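Local coordinates for protein putative glutathionylspermidine synthase (Methylobacillus flagellatus, PDB 3N6X) that probably works as an ATP-dependent ligase of the circularly permuted ATP-grasp type, a putative glutathionylspermidine synthase, at residues N163-S168 and V313-A318; Y141-G146 and L309-G314; L223-Y228 and R275-D280; D104-Q109 and Q126-M131. One frame throughout, in Å; residues are numbered along the deposited sequence.

Interactions 1 and 2 form the middle of this group, with centres about 6 Å apart and V313 and G314 in common. They join the start of strand 144-151 and the end of strand 157-163, from the nine-stranded mixed sheet, to the chain that follows strand 308-310 of the six-stranded sheet. Interaction 3 lies about 13 to 14 Å from both and, in sequence, falls between their two halves, where strands 220-223 and 268-275 end. Interaction 4 closes first along the chain. It is about 23 Å, centre to centre, from interaction 3, yet R128 and D280 form a salt bridge between them. Together the four contacts connect both sheets and helix 81-105 within the ATP-grasp region.

Interaction 1: N163-S168 and V313-A318; sequences NLRTPS and VGTGVA. With SO4 (sulfate ion), chain B.
In this circularly permuted ATP-grasp fold, the loop leaving strand 157-163 packs against the start of helix 316-319 through L164 and R165 on one side and T315, G316 and A318 on the other. The firmer polar link is made by T315, whose OG1 donates to L164 O at 2.8 Å. With chi1 at 62° this hydroxyl lies between its own backbone N and carbonyl carbon, and it reaches the acceptor from above the carbonyl plane, 52° out of it. The leucine side chain meets the helix at A318, L164 CD1 lying 3.5 Å from A318 CB. R165 stretches over G316 from CG to NE, and its NH2 makes a weak bond of 3.1 Å to G316 O. The stronger partner of this guanidinium is D319, which receives NE in a salt bridge. An alanine in place of R165 would probably leave the D319 carboxylate without this counter-charge and uncover G316 CA. The loop also holds a sulfate ion, probably from the crystallisation liquor, by two backbone N-H groups and the T166 hydroxyl: R165 N donates to sulfate O2 at 2.7 Å, while sulfate O4 accepts from T166 N at 2.7 Å and from T166 OG1 at 3.2 Å.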
# COMPACT_ATOMS: atom_id res chain seq x y z
N ASN A 163 -3.66 -3.90 -0.10
CA ASN A 163 -2.43 -4.48 -0.71
C ASN A 163 -1.82 -5.48 0.24
O ASN A 163 -1.16 -5.08 1.20
CB ASN A 163 -1.42 -3.37 -1.06
CG ASN A 163 -1.97 -2.30 -1.96
OD1 ASN A 163 -2.04 -2.46 -3.18
ND2 ASN A 163 -2.40 -1.20 -1.36
N LEU A 164 -2.06 -6.78 -0.01
CA LEU A 164 -1.69 -7.85 0.92
C LEU A 164 -0.71 -8.88 0.34
O LEU A 164 -0.45 -9.90 1.00
CB LEU A 164 -2.98 -8.59 1.40
CG LEU A 164 -4.19 -7.73 1.78
CD1 LEU A 164 -5.42 -8.59 1.93
CD2 LEU A 164 -3.96 -6.98 3.06
N ARG A 165 -0.23 -8.67 -0.89
CA ARG A 165 0.65 -9.64 -1.55
C ARG A 165 2.13 -9.39 -1.20
O ARG A 165 2.69 -10.12 -0.37
CB ARG A 165 0.38 -9.67 -3.07
CG ARG A 165 -1.01 -10.24 -3.39
CD ARG A 165 -1.49 -9.91 -4.78
NE ARG A 165 -2.95 -9.97 -4.85
CZ ARG A 165 -3.64 -10.23 -5.95
NH1 ARG A 165 -3.01 -10.46 -7.09
NH2 ARG A 165 -4.96 -10.27 -5.92
N THR A 166 2.74 -8.35 -1.80
CA THR A 166 4.12 -7.90 -1.47
C THR A 166 4.08 -6.34 -1.39
O THR A 166 4.68 -5.67 -2.25
CB THR A 166 5.15 -8.40 -2.56
OG1 THR A 166 4.75 -7.91 -3.84
CG2 THR A 166 5.31 -9.93 -2.59
N PRO A 167 3.24 -5.75 -0.47
CA PRO A 167 3.09 -4.27 -0.45
C PRO A 167 4.42 -3.51 -0.45
O PRO A 167 5.38 -3.93 0.21
CB PRO A 167 2.26 -4.00 0.82
CG PRO A 167 2.34 -5.26 1.60
CD PRO A 167 2.44 -6.36 0.61
N SER A 168 4.47 -2.42 -1.22
CA SER A 168 5.70 -1.64 -1.37
C SER A 168 5.46 -0.15 -1.16
O SER A 168 4.32 0.29 -1.10
CB SER A 168 6.32 -1.89 -2.74
OG SER A 168 5.41 -1.56 -3.77
N VAL A 313 1.43 -17.50 1.82
CA VAL A 313 0.99 -17.90 0.49
C VAL A 313 -0.58 -17.85 0.50
O VAL A 313 -1.19 -18.22 1.49
CB VAL A 313 1.52 -19.33 0.16
CG1 VAL A 313 0.82 -19.92 -1.07
CG2 VAL A 313 3.04 -19.33 -0.03
N GLY A 314 -1.17 -17.36 -0.59
CA GLY A 314 -2.63 -17.33 -0.75
C GLY A 314 -3.36 -16.13 -0.19
O GLY A 314 -4.59 -16.19 -0.02
N THR A 315 -2.65 -15.01 0.08
CA THR A 315 -3.31 -13.80 0.59
C THR A 315 -4.07 -13.06 -0.51
O THR A 315 -4.93 -12.23 -0.20
CB THR A 315 -2.30 -12.85 1.27
OG1 THR A 315 -1.34 -12.42 0.30
CG2 THR A 315 -1.62 -13.48 2.47
N GLY A 316 -3.73 -13.35 -1.78
CA GLY A 316 -4.31 -12.69 -2.95
C GLY A 316 -5.82 -12.77 -3.04
O GLY A 316 -6.44 -11.91 -3.68
N VAL A 317 -6.43 -13.80 -2.43
CA VAL A 317 -7.88 -13.96 -2.44
C VAL A 317 -8.58 -12.83 -1.65
O VAL A 317 -9.72 -12.50 -1.95
CB VAL A 317 -8.31 -15.39 -1.99
CG1 VAL A 317 -8.09 -15.61 -0.49
CG2 VAL A 317 -9.76 -15.67 -2.37
N ALA A 318 -7.87 -12.20 -0.68
CA ALA A 318 -8.45 -11.13 0.15
C ALA A 318 -8.33 -9.71 -0.46
O ALA A 318 -9.15 -8.84 -0.15
CB ALA A 318 -7.84 -11.15 1.53
S SO4 B . 0.70 -5.73 -3.38
O1 SO4 B . 0.87 -4.33 -3.03
O2 SO4 B . -0.08 -6.40 -2.36
O3 SO4 B . 0.03 -5.81 -4.66
O4 SO4 B . 1.98 -6.36 -3.51

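Interaction 2: Y141-G146 and L309-G314; sequences YAHIAG and LANAVG
N311, H143 and Y141 bury the most surface where the loop running into strand 144-151 meets the end of strand 308-310, a junction between the two mixed sheets of this ATP-grasp fold. N311 follows a cis peptide bond, and its side-chain amide pairs with both backbone groups of I144, much as a neighbouring strand would. OD1 accepts from I144 N at 3.0 Å, with the donor tilted from the carbonyl plane, and ND2 gives a nearly straight bond of 2.9 Å (169°) to I144 O, which lies in the amide plane. A further partner of ND2 is L164 O, reached by a hydrogen bond, so the amide is fixed in rotation by three backbone groups. A leucine in place of N311 would probably leave I144 N and I144 O without their mates and L164 O short of one donor.

H143 lies next to this amide, its ring plane turned 33° from it. A310 CB sits over one face of the imidazole, 3.5 Å from the centroid and shifted toward the rim, in a CH-pi contact. N311 OD1 and A312 N lie at the ring's edge, near its plane.

Y141 contributes through backbone and side chain alike. Its carbonyl O accepts from A312 N at 2.8 Å, and its ring is brought close to the methyl of the same alanine. Chi1 of -72° puts Y141 CG anti to the carbonyl carbon, beside the backbone N; of the ring atoms, Y141 CD2 is the one nearest A312 CB, at 3.7 Å.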
# COMPACT_ATOMS: atom_id res chain seq x y z
N TYR A 141 -1.63 -13.82 8.09
CA TYR A 141 -1.40 -14.06 6.66
C TYR A 141 -0.75 -12.86 6.03
O TYR A 141 0.19 -13.02 5.25
CB TYR A 141 -2.71 -14.40 5.94
CG TYR A 141 -3.25 -15.77 6.27
CD1 TYR A 141 -3.92 -16.02 7.47
CD2 TYR A 141 -3.10 -16.84 5.37
CE1 TYR A 141 -4.38 -17.29 7.79
CE2 TYR A 141 -3.60 -18.12 5.67
CZ TYR A 141 -4.25 -18.33 6.88
OH TYR A 141 -4.76 -19.58 7.18
N ALA A 142 -1.28 -11.66 6.34
CA ALA A 142 -0.75 -10.40 5.83
C ALA A 142 0.03 -9.73 6.94
O ALA A 142 -0.53 -8.94 7.71
CB ALA A 142 -1.89 -9.50 5.36
N HIS A 143 1.33 -10.08 7.04
CA HIS A 143 2.27 -9.52 8.03
C HIS A 143 2.46 -8.04 7.75
O HIS A 143 2.62 -7.25 8.68
CB HIS A 143 3.62 -10.29 7.98
CG HIS A 143 3.46 -11.76 8.20
ND1 HIS A 143 2.93 -12.58 7.22
CD2 HIS A 143 3.64 -12.48 9.33
CE1 HIS A 143 2.85 -13.79 7.77
NE2 HIS A 143 3.26 -13.78 9.03
N ILE A 144 2.38 -7.67 6.46
CA ILE A 144 2.38 -6.28 6.01
C ILE A 144 1.15 -6.06 5.11
O ILE A 144 0.96 -6.79 4.13
CB ILE A 144 3.68 -5.89 5.27
CG1 ILE A 144 4.94 -6.32 6.04
CG2 ILE A 144 3.68 -4.36 4.94
CD1 ILE A 144 6.20 -6.09 5.28
N ALA A 145 0.37 -5.03 5.42
CA ALA A 145 -0.79 -4.67 4.63
C ALA A 145 -0.75 -3.19 4.32
O ALA A 145 -0.67 -2.37 5.23
CB ALA A 145 -2.06 -4.99 5.41
N GLY A 146 -0.78 -2.87 3.04
CA GLY A 146 -0.88 -1.50 2.56
C GLY A 146 -2.33 -1.13 2.32
O GLY A 146 -3.08 -1.93 1.75
N LEU A 309 6.63 -18.12 5.98
CA LEU A 309 6.66 -17.20 4.84
C LEU A 309 5.83 -15.99 5.19
O LEU A 309 4.76 -16.12 5.78
CB LEU A 309 6.12 -17.87 3.56
CG LEU A 309 6.93 -19.09 3.03
CD1 LEU A 309 6.31 -19.65 1.78
CD2 LEU A 309 8.38 -18.74 2.79
N ALA A 310 6.36 -14.81 4.91
CA ALA A 310 5.68 -13.56 5.21
C ALA A 310 5.84 -12.60 4.03
O ALA A 310 6.96 -12.30 3.67
CB ALA A 310 6.26 -12.94 6.48
N ASN A 311 4.74 -12.19 3.38
CA ASN A 311 3.36 -12.59 3.71
C ASN A 311 3.10 -14.05 3.34
O ASN A 311 3.83 -14.64 2.54
CB ASN A 311 2.36 -11.67 3.01
CG ASN A 311 2.32 -10.26 3.55
OD1 ASN A 311 2.96 -9.92 4.56
ND2 ASN A 311 1.54 -9.41 2.93
N ALA A 312 2.10 -14.66 3.99
CA ALA A 312 1.71 -16.03 3.74
C ALA A 312 1.36 -16.24 2.28
O ALA A 312 1.01 -15.28 1.59
CB ALA A 312 0.51 -16.39 4.60
N VAL A 313 1.43 -17.50 1.82
CA VAL A 313 0.99 -17.90 0.49
C VAL A 313 -0.58 -17.85 0.50
O VAL A 313 -1.19 -18.22 1.49
CB VAL A 313 1.52 -19.33 0.16
CG1 VAL A 313 0.82 -19.92 -1.07
CG2 VAL A 313 3.04 -19.33 -0.03
N GLY A 314 -1.17 -17.36 -0.59
CA GLY A 314 -2.63 -17.33 -0.75
C GLY A 314 -3.36 -16.13 -0.19
O GLY A 314 -4.59 -16.19 -0.02

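Interaction 3: L223-Y228 and R275-D280; sequences LTPGAY and RRIDDD
I277 lays its CD1 against L223, 3.6 Å from CG, the two side chains crossing obliquely. The chi2 torsion of -175° extends the isoleucine chain and carries CD1 over the backbone as well, to 3.6 Å from T224 C. One carbon further in, I277 CG1 packs on the proline that follows, 3.7 Å from P225 CD, the two side chains passing in opposite directions. The same proline carbon touches R276 O. Beside this apolar overlap the two backbones end as a parallel pair: L223 bridges R275, and R276 N donates to L223 O at 3.0 Å.

The two arginines at the bridge, R275 in it and R276 just after, turn elsewhere. R275 folds back so that NH1 bonds to I277 O at 2.9 Å, while NE and NH2 donate to N311 O and A312 O. D279 OD1 lies over one face of its guanidinium, where the attraction is one of charge alone, with no N-H aimed at the oxygen. R276 NH1 is hydrogen-bonded to Y274 OH. Helix 232-242 lies against T224, P225 and R276, E234 forming a salt bridge with R276 NH2 and H235 bonding T224 OG1, while strand 220-223 runs parallel to both its sheet neighbours, 245-247 and 268-275.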
# COMPACT_ATOMS: atom_id res chain seq x y z
N LEU A 223 13.81 -12.80 0.75
CA LEU A 223 13.90 -13.46 -0.56
C LEU A 223 13.47 -12.49 -1.69
O LEU A 223 12.32 -12.05 -1.72
CB LEU A 223 13.09 -14.76 -0.58
CG LEU A 223 12.92 -15.48 -1.91
CD1 LEU A 223 14.26 -16.04 -2.44
CD2 LEU A 223 11.90 -16.60 -1.79
N THR A 224 14.43 -12.10 -2.54
CA THR A 224 14.20 -11.17 -3.64
C THR A 224 14.26 -11.87 -5.02
O THR A 224 15.05 -12.81 -5.20
CB THR A 224 15.23 -10.00 -3.58
OG1 THR A 224 14.94 -9.05 -4.60
CG2 THR A 224 16.69 -10.47 -3.74
N PRO A 225 13.48 -11.39 -6.03
CA PRO A 225 13.64 -11.95 -7.39
C PRO A 225 14.99 -11.56 -8.00
O PRO A 225 15.53 -12.29 -8.82
CB PRO A 225 12.46 -11.37 -8.16
CG PRO A 225 12.07 -10.15 -7.43
CD PRO A 225 12.47 -10.31 -6.00
N GLY A 226 15.55 -10.44 -7.54
CA GLY A 226 16.84 -9.95 -8.01
C GLY A 226 16.78 -8.56 -8.63
O GLY A 226 15.71 -7.94 -8.66
N ALA A 227 17.95 -8.09 -9.16
CA ALA A 227 18.13 -6.74 -9.75
C ALA A 227 17.18 -6.36 -10.88
O ALA A 227 16.81 -5.18 -10.98
CB ALA A 227 19.57 -6.56 -10.19
N TYR A 228 16.75 -7.33 -11.71
CA TYR A 228 15.82 -7.02 -12.80
C TYR A 228 14.36 -6.97 -12.34
O TYR A 228 13.46 -7.47 -13.02
CB TYR A 228 16.03 -7.95 -14.00
CG TYR A 228 16.96 -7.35 -15.03
CD1 TYR A 228 16.50 -6.39 -15.94
CD2 TYR A 228 18.31 -7.68 -15.06
CE1 TYR A 228 17.36 -5.81 -16.87
CE2 TYR A 228 19.17 -7.12 -16.00
CZ TYR A 228 18.69 -6.18 -16.90
OH TYR A 228 19.53 -5.61 -17.82
N ARG A 275 9.13 -12.74 2.09
CA ARG A 275 9.13 -12.93 0.63
C ARG A 275 8.70 -11.71 -0.15
O ARG A 275 7.64 -11.14 0.11
CB ARG A 275 8.34 -14.21 0.21
CG ARG A 275 6.86 -14.22 0.58
CD ARG A 275 5.99 -14.71 -0.55
NE ARG A 275 4.56 -14.61 -0.21
CZ ARG A 275 3.70 -13.83 -0.85
NH1 ARG A 275 4.09 -13.11 -1.90
NH2 ARG A 275 2.43 -13.77 -0.46
N ARG A 276 9.54 -11.28 -1.09
CA ARG A 276 9.20 -10.18 -1.99
C ARG A 276 9.08 -10.72 -3.42
O ARG A 276 9.36 -10.03 -4.39
CB ARG A 276 10.20 -9.01 -1.85
CG ARG A 276 10.11 -8.28 -0.49
CD ARG A 276 8.78 -7.55 -0.25
NE ARG A 276 8.57 -6.45 -1.20
CZ ARG A 276 8.86 -5.18 -0.95
NH1 ARG A 276 9.31 -4.82 0.25
NH2 ARG A 276 8.69 -4.26 -1.88
N ILE A 277 8.65 -11.98 -3.52
CA ILE A 277 8.39 -12.69 -4.77
C ILE A 277 6.92 -13.13 -4.75
O ILE A 277 6.41 -13.45 -3.68
CB ILE A 277 9.36 -13.91 -4.90
CG1 ILE A 277 10.83 -13.46 -4.98
CG2 ILE A 277 8.99 -14.79 -6.08
CD1 ILE A 277 11.83 -14.54 -5.22
N ASP A 278 6.24 -13.13 -5.92
CA ASP A 278 4.84 -13.59 -5.99
C ASP A 278 4.75 -15.08 -5.71
O ASP A 278 5.68 -15.82 -6.04
CB ASP A 278 4.24 -13.29 -7.37
CG ASP A 278 3.95 -11.82 -7.62
OD1 ASP A 278 3.43 -11.15 -6.68
OD2 ASP A 278 4.15 -11.37 -8.77
N ASP A 279 3.61 -15.53 -5.12
CA ASP A 279 3.32 -16.95 -4.84
C ASP A 279 3.73 -17.84 -5.98
O ASP A 279 4.38 -18.85 -5.78
CB ASP A 279 1.80 -17.15 -4.61
CG ASP A 279 1.30 -16.69 -3.28
OD1 ASP A 279 2.13 -16.31 -2.43
OD2 ASP A 279 0.07 -16.72 -3.07
N ASP A 280 3.27 -17.49 -7.19
CA ASP A 280 3.47 -18.25 -8.41
C ASP A 280 4.91 -18.63 -8.68
O ASP A 280 5.16 -19.62 -9.37
CB ASP A 280 2.94 -17.45 -9.61
CG ASP A 280 1.49 -17.67 -9.89
OD1 ASP A 280 0.99 -18.78 -9.62
OD2 ASP A 280 0.85 -16.75 -10.47

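Interaction 4: D104-Q109 and Q126-M131; sequences DVYHDQ and QYRPEM
Y106 meets segment 126-131 from its CB outward, beginning with CB itself at 3.5 Å from M131 O. Chi1 of -67° sets CG beside the backbone N, anti to the carbonyl carbon, and there CG too lies near M131 O. The ring is sandwiched: M131 CB, of a selenomethionine in this crystal, stands over the centre of one face, 3.9 Å from the centroid, while V105 CG2 lies toward the rim of the opposite face. On the CD1 side the ring meets Y127. Y106 CE1 comes within 3.4 Å of Y127 CE1, but the planes, 24° apart, are slid so far that the rings barely overlap. The same CE1 is 3.2 Å from R128 O. This tyrosine is the first residue to leave helical geometry after helix 81-105, and the turn behind it is tied by D104 O, which accepts from H107 N and Q109 N on opposite faces of its plane. Q109, the N-cap residue of helix 110-113, reaches back with NE2 to V105 O at 2.8 Å, its side chain crossing that of Y127 at about a right angle. At the tip, Y106 OH accepts a nearly straight bond (174°) from R128 N, 3.0 Å away in the plane of the ring, and is also hydrogen-bonded to G314 O.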
# COMPACT_ATOMS: atom_id res chain seq x y z
N ASP A 104 -10.25 -18.00 7.89
CA ASP A 104 -11.55 -18.64 7.68
C ASP A 104 -11.67 -19.36 6.31
O ASP A 104 -12.05 -20.53 6.29
CB ASP A 104 -12.69 -17.63 7.88
CG ASP A 104 -14.08 -18.24 8.00
OD1 ASP A 104 -14.18 -19.38 8.49
OD2 ASP A 104 -15.05 -17.55 7.69
N VAL A 105 -11.28 -18.69 5.17
CA VAL A 105 -11.36 -19.32 3.83
C VAL A 105 -10.56 -20.59 3.68
O VAL A 105 -10.87 -21.42 2.81
CB VAL A 105 -11.11 -18.39 2.62
CG1 VAL A 105 -12.29 -17.51 2.35
CG2 VAL A 105 -9.82 -17.59 2.76
N TYR A 106 -9.44 -20.68 4.42
CA TYR A 106 -8.55 -21.84 4.33
C TYR A 106 -8.80 -22.83 5.47
O TYR A 106 -8.06 -23.80 5.62
CB TYR A 106 -7.08 -21.39 4.27
CG TYR A 106 -6.75 -20.63 3.00
CD1 TYR A 106 -6.93 -21.22 1.76
CD2 TYR A 106 -6.21 -19.35 3.05
CE1 TYR A 106 -6.62 -20.53 0.59
CE2 TYR A 106 -5.88 -18.66 1.88
CZ TYR A 106 -6.10 -19.25 0.65
OH TYR A 106 -5.80 -18.59 -0.51
N HIS A 107 -9.88 -22.60 6.24
CA HIS A 107 -10.25 -23.50 7.34
C HIS A 107 -11.72 -23.90 7.28
O HIS A 107 -12.09 -24.60 6.35
CB HIS A 107 -9.80 -22.95 8.72
CG HIS A 107 -8.31 -23.01 8.89
ND1 HIS A 107 -7.48 -21.96 8.48
CD2 HIS A 107 -7.52 -24.02 9.34
CE1 HIS A 107 -6.24 -22.36 8.73
NE2 HIS A 107 -6.21 -23.59 9.24
N ASP A 108 -12.57 -23.46 8.22
CA ASP A 108 -13.97 -23.87 8.26
C ASP A 108 -14.90 -23.13 7.31
O ASP A 108 -16.04 -23.55 7.12
CB ASP A 108 -14.52 -23.84 9.70
CG ASP A 108 -13.84 -24.85 10.63
OD1 ASP A 108 -13.32 -25.87 10.12
OD2 ASP A 108 -13.84 -24.62 11.86
N GLN A 109 -14.41 -22.04 6.68
CA GLN A 109 -15.20 -21.24 5.72
C GLN A 109 -16.56 -20.84 6.28
O GLN A 109 -17.57 -20.93 5.58
CB GLN A 109 -15.31 -21.95 4.36
CG GLN A 109 -13.94 -22.25 3.74
CD GLN A 109 -14.00 -23.01 2.44
OE1 GLN A 109 -14.96 -23.71 2.15
NE2 GLN A 109 -12.94 -22.92 1.65
N GLN A 126 -6.54 -16.61 -7.19
CA GLN A 126 -5.74 -16.22 -6.02
C GLN A 126 -6.03 -17.10 -4.79
O GLN A 126 -5.22 -17.12 -3.86
CB GLN A 126 -5.93 -14.73 -5.72
CG GLN A 126 -5.26 -13.81 -6.74
CD GLN A 126 -3.79 -14.10 -6.88
OE1 GLN A 126 -3.04 -14.16 -5.90
NE2 GLN A 126 -3.35 -14.33 -8.10
N TYR A 127 -7.15 -17.85 -4.81
CA TYR A 127 -7.46 -18.80 -3.74
C TYR A 127 -6.57 -20.02 -3.96
O TYR A 127 -6.61 -20.61 -5.04
CB TYR A 127 -8.96 -19.20 -3.74
CG TYR A 127 -9.28 -20.29 -2.74
CD1 TYR A 127 -9.57 -19.99 -1.41
CD2 TYR A 127 -9.20 -21.64 -3.09
CE1 TYR A 127 -9.81 -20.99 -0.47
CE2 TYR A 127 -9.43 -22.65 -2.16
CZ TYR A 127 -9.75 -22.32 -0.85
OH TYR A 127 -9.99 -23.31 0.07
N ARG A 128 -5.70 -20.35 -2.99
CA ARG A 128 -4.74 -21.45 -3.13
C ARG A 128 -5.18 -22.67 -2.35
O ARG A 128 -5.06 -22.69 -1.11
CB ARG A 128 -3.31 -21.01 -2.71
CG ARG A 128 -2.84 -19.71 -3.35
CD ARG A 128 -2.11 -19.91 -4.65
NE ARG A 128 -1.76 -18.63 -5.27
CZ ARG A 128 -1.31 -18.51 -6.51
NH1 ARG A 128 -1.15 -19.58 -7.28
NH2 ARG A 128 -1.02 -17.31 -7.00
N PRO A 129 -5.68 -23.72 -3.04
CA PRO A 129 -6.10 -24.94 -2.32
C PRO A 129 -4.95 -25.61 -1.54
O PRO A 129 -5.22 -26.35 -0.59
CB PRO A 129 -6.65 -25.84 -3.44
CG PRO A 129 -6.04 -25.31 -4.70
CD PRO A 129 -5.88 -23.85 -4.50
N GLU A 130 -3.67 -25.27 -1.89
CA GLU A 130 -2.45 -25.76 -1.20
C GLU A 130 -2.39 -25.24 0.23
O GLU A 130 -1.70 -25.81 1.09
CB GLU A 130 -1.18 -25.31 -1.95
CG GLU A 130 -1.06 -25.88 -3.36
CD GLU A 130 -1.76 -25.11 -4.46
OE1 GLU A 130 -2.43 -24.09 -4.15
OE2 GLU A 130 -1.66 -25.54 -5.63
N MSE A 131 -3.12 -24.14 0.50
CA MSE A 131 -3.17 -23.51 1.83
C MSE A 131 -4.37 -23.96 2.68
O MSE A 131 -4.46 -23.61 3.85
CB MSE A 131 -3.14 -21.98 1.68
CG MSE A 131 -1.78 -21.49 1.20
SE MSE A 131 -0.32 -22.07 2.43
CE MSE A 131 -0.79 -20.93 3.95